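Local coordinates for protein O-phospho-L-seryl-tRNA:Cys-tRNA synthase (Methanocaldococcus jannaschii DSM 2661, PDB 5X6B) that converts O-phosphoseryl-tRNA(Cys) to Cys-tRNA(Cys), probably by a pyridoxal phosphate-dependent exchange of the phosphate for sulfur, at residues C115-H120 with V285-M290. Sequence-based numbering, arbitrary orientation.
Sequences CARPTH and VKEIEM. With nucleotides of chain E.
Arg117 and Glu287 form a side-on, two-nitrogen salt bridge. NE of Arg117 donates to OE1 of Glu287 at 3.1 Å, with an N-H...O angle of 165°. NH2 of Arg117 donates to OE2 of Glu287 at 3.0 Å. Both oxygens accept through their syn lone pairs. The guanidinium and carboxylate planes are 17° apart, so the carboxylate lies at the edge of the guanidinium and nearly in its plane. The Arg117 chain bends at chi2 (-66°), while the Glu287 chain is extended beyond CG, and the two side chains meet at about a right angle. The remaining nitrogen, NH1 of Arg117, turns back to Ala116 O at 2.9 Å. This bond fixes the guanidinium to its own strand. Next to the bridge, Met290 SD lies 3.6 Å from Pro118 O and also packs near CB of Arg117. The bend at chi2 carries SD of Met290 to the strand.

Strand 115-119 is an outermost strand of the mixed seven-stranded sheet within this chain, and its backbone pairs with strand 264-268, the one antiparallel strand. The order 1-7-6-5-4-2-3 is that of fold-type I pyridoxal phosphate enzymes. Thr277 touches both members of the salt bridge, and Ile128 of helix 122-132 packs on Met290. Residues 285-290 belong to the loop between helices 273-276 and 298-305. Lys286, next to Glu287, donates from NZ to O3' of A75 of chain E; its short approach to O2' is doubtful. It also makes a cation-pi contact with Tyr148 of the second subunit. With an alanine at Arg117, the Glu287 carboxylate would probably lose its charged mate and be free to turn. The paired bonds thus tie the nucleotide-contacting loop to the sheet edge, and the opposite charges probably favour the ionised form of Glu287.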
# COMPACT_ATOMS: atom_id res chain seq x y z
N CYS B 115 -21.71 -1.66 8.94
CA CYS B 115 -21.11 -1.53 7.62
C CYS B 115 -19.75 -0.85 7.71
O CYS B 115 -19.42 -0.25 8.73
CB CYS B 115 -22.02 -0.74 6.68
SG CYS B 115 -23.78 -1.14 6.79
N ALA B 116 -18.98 -0.93 6.63
CA ALA B 116 -17.68 -0.26 6.56
C ALA B 116 -17.32 0.08 5.12
O ALA B 116 -17.73 -0.60 4.18
CB ALA B 116 -16.61 -1.14 7.18
N ARG B 117 -16.54 1.15 4.95
CA ARG B 117 -16.05 1.54 3.63
C ARG B 117 -14.60 2.00 3.72
O ARG B 117 -14.20 2.64 4.69
CB ARG B 117 -16.91 2.66 3.03
CG ARG B 117 -18.27 2.21 2.51
CD ARG B 117 -18.15 1.28 1.32
NE ARG B 117 -19.44 0.92 0.74
CZ ARG B 117 -20.15 -0.15 1.09
NH1 ARG B 117 -19.71 -0.97 2.03
NH2 ARG B 117 -21.32 -0.39 0.51
N PRO B 118 -13.79 1.67 2.69
CA PRO B 118 -12.40 2.13 2.63
C PRO B 118 -12.32 3.60 2.25
O PRO B 118 -13.08 4.07 1.42
CB PRO B 118 -11.80 1.25 1.53
CG PRO B 118 -12.95 0.92 0.66
CD PRO B 118 -14.14 0.79 1.56
N THR B 119 -11.39 4.32 2.88
CA THR B 119 -11.20 5.74 2.62
C THR B 119 -9.72 6.05 2.44
O THR B 119 -8.86 5.19 2.64
CB THR B 119 -11.76 6.61 3.76
OG1 THR B 119 -11.09 6.28 4.98
CG2 THR B 119 -13.25 6.38 3.93
N HIS B 120 -9.42 7.30 2.07
CA HIS B 120 -8.05 7.76 1.98
C HIS B 120 -7.55 8.25 3.34
O HIS B 120 -6.57 8.99 3.42
CB HIS B 120 -7.93 8.89 0.95
CG HIS B 120 -8.35 8.50 -0.44
ND1 HIS B 120 -7.80 7.42 -1.11
CD2 HIS B 120 -9.25 9.04 -1.28
CE1 HIS B 120 -8.35 7.32 -2.30
NE2 HIS B 120 -9.24 8.29 -2.44
N VAL B 285 -24.10 1.76 -9.89
CA VAL B 285 -23.25 0.96 -9.03
C VAL B 285 -22.25 1.82 -8.26
O VAL B 285 -21.94 1.54 -7.10
CB VAL B 285 -22.48 -0.12 -9.83
CG1 VAL B 285 -21.56 -0.91 -8.93
CG2 VAL B 285 -23.47 -1.04 -10.53
N LYS B 286 -21.76 2.87 -8.90
CA LYS B 286 -20.73 3.72 -8.32
C LYS B 286 -21.26 4.62 -7.21
O LYS B 286 -22.21 5.38 -7.41
CB LYS B 286 -20.07 4.56 -9.41
CG LYS B 286 -19.44 3.72 -10.52
CD LYS B 286 -18.38 2.78 -9.95
CE LYS B 286 -17.87 1.81 -11.00
NZ LYS B 286 -17.39 2.52 -12.22
N GLU B 287 -20.64 4.54 -6.03
CA GLU B 287 -21.06 5.34 -4.88
C GLU B 287 -20.42 6.72 -4.92
O GLU B 287 -19.21 6.85 -5.08
CB GLU B 287 -20.71 4.62 -3.58
CG GLU B 287 -21.42 3.28 -3.41
CD GLU B 287 -20.99 2.54 -2.16
OE1 GLU B 287 -20.11 3.04 -1.43
OE2 GLU B 287 -21.54 1.45 -1.90
N ILE B 288 -21.26 7.75 -4.77
CA ILE B 288 -20.87 9.13 -5.00
C ILE B 288 -19.79 9.64 -4.05
O ILE B 288 -18.86 10.34 -4.47
CB ILE B 288 -22.09 10.07 -4.88
CG1 ILE B 288 -23.16 9.67 -5.90
CG2 ILE B 288 -21.70 11.52 -5.09
CD1 ILE B 288 -24.43 10.47 -5.77
N GLU B 289 -19.91 9.31 -2.77
CA GLU B 289 -18.96 9.81 -1.78
C GLU B 289 -17.59 9.14 -1.93
O GLU B 289 -16.57 9.68 -1.48
CB GLU B 289 -19.50 9.61 -0.36
CG GLU B 289 -20.78 10.39 -0.05
CD GLU B 289 -20.58 11.90 -0.04
OE1 GLU B 289 -19.43 12.35 0.13
OE2 GLU B 289 -21.58 12.64 -0.19
N MET B 290 -17.56 7.98 -2.57
CA MET B 290 -16.31 7.31 -2.90
C MET B 290 -15.68 7.92 -4.15
O MET B 290 -14.54 7.59 -4.50
CB MET B 290 -16.53 5.81 -3.13
CG MET B 290 -17.13 5.04 -1.96
SD MET B 290 -15.99 4.78 -0.59
CE MET B 290 -16.47 6.12 0.50
P A E 75 -21.14 -1.08 -18.13
OP1 A E 75 -22.37 -1.60 -17.49
OP2 A E 75 -21.23 0.08 -19.06
O5' A E 75 -20.10 -0.70 -16.98
C5' A E 75 -18.84 -1.34 -16.87
C4' A E 75 -17.75 -0.39 -16.42
O4' A E 75 -17.60 0.67 -17.41
C3' A E 75 -17.97 0.31 -15.08
O3' A E 75 -16.71 0.49 -14.43
C2' A E 75 -18.53 1.67 -15.50
O2' A E 75 -18.35 2.70 -14.56
C1' A E 75 -17.76 1.93 -16.79
N9 A E 75 -18.45 2.83 -17.72
C8 A E 75 -19.69 2.66 -18.29
N7 A E 75 -20.05 3.64 -19.09
C5 A E 75 -18.96 4.51 -19.06
C6 A E 75 -18.71 5.74 -19.69
N6 A E 75 -19.57 6.34 -20.53
N1 A E 75 -17.53 6.35 -19.44
C2 A E 75 -16.67 5.75 -18.60
N3 A E 75 -16.79 4.60 -17.95
C4 A E 75 -17.97 4.02 -18.22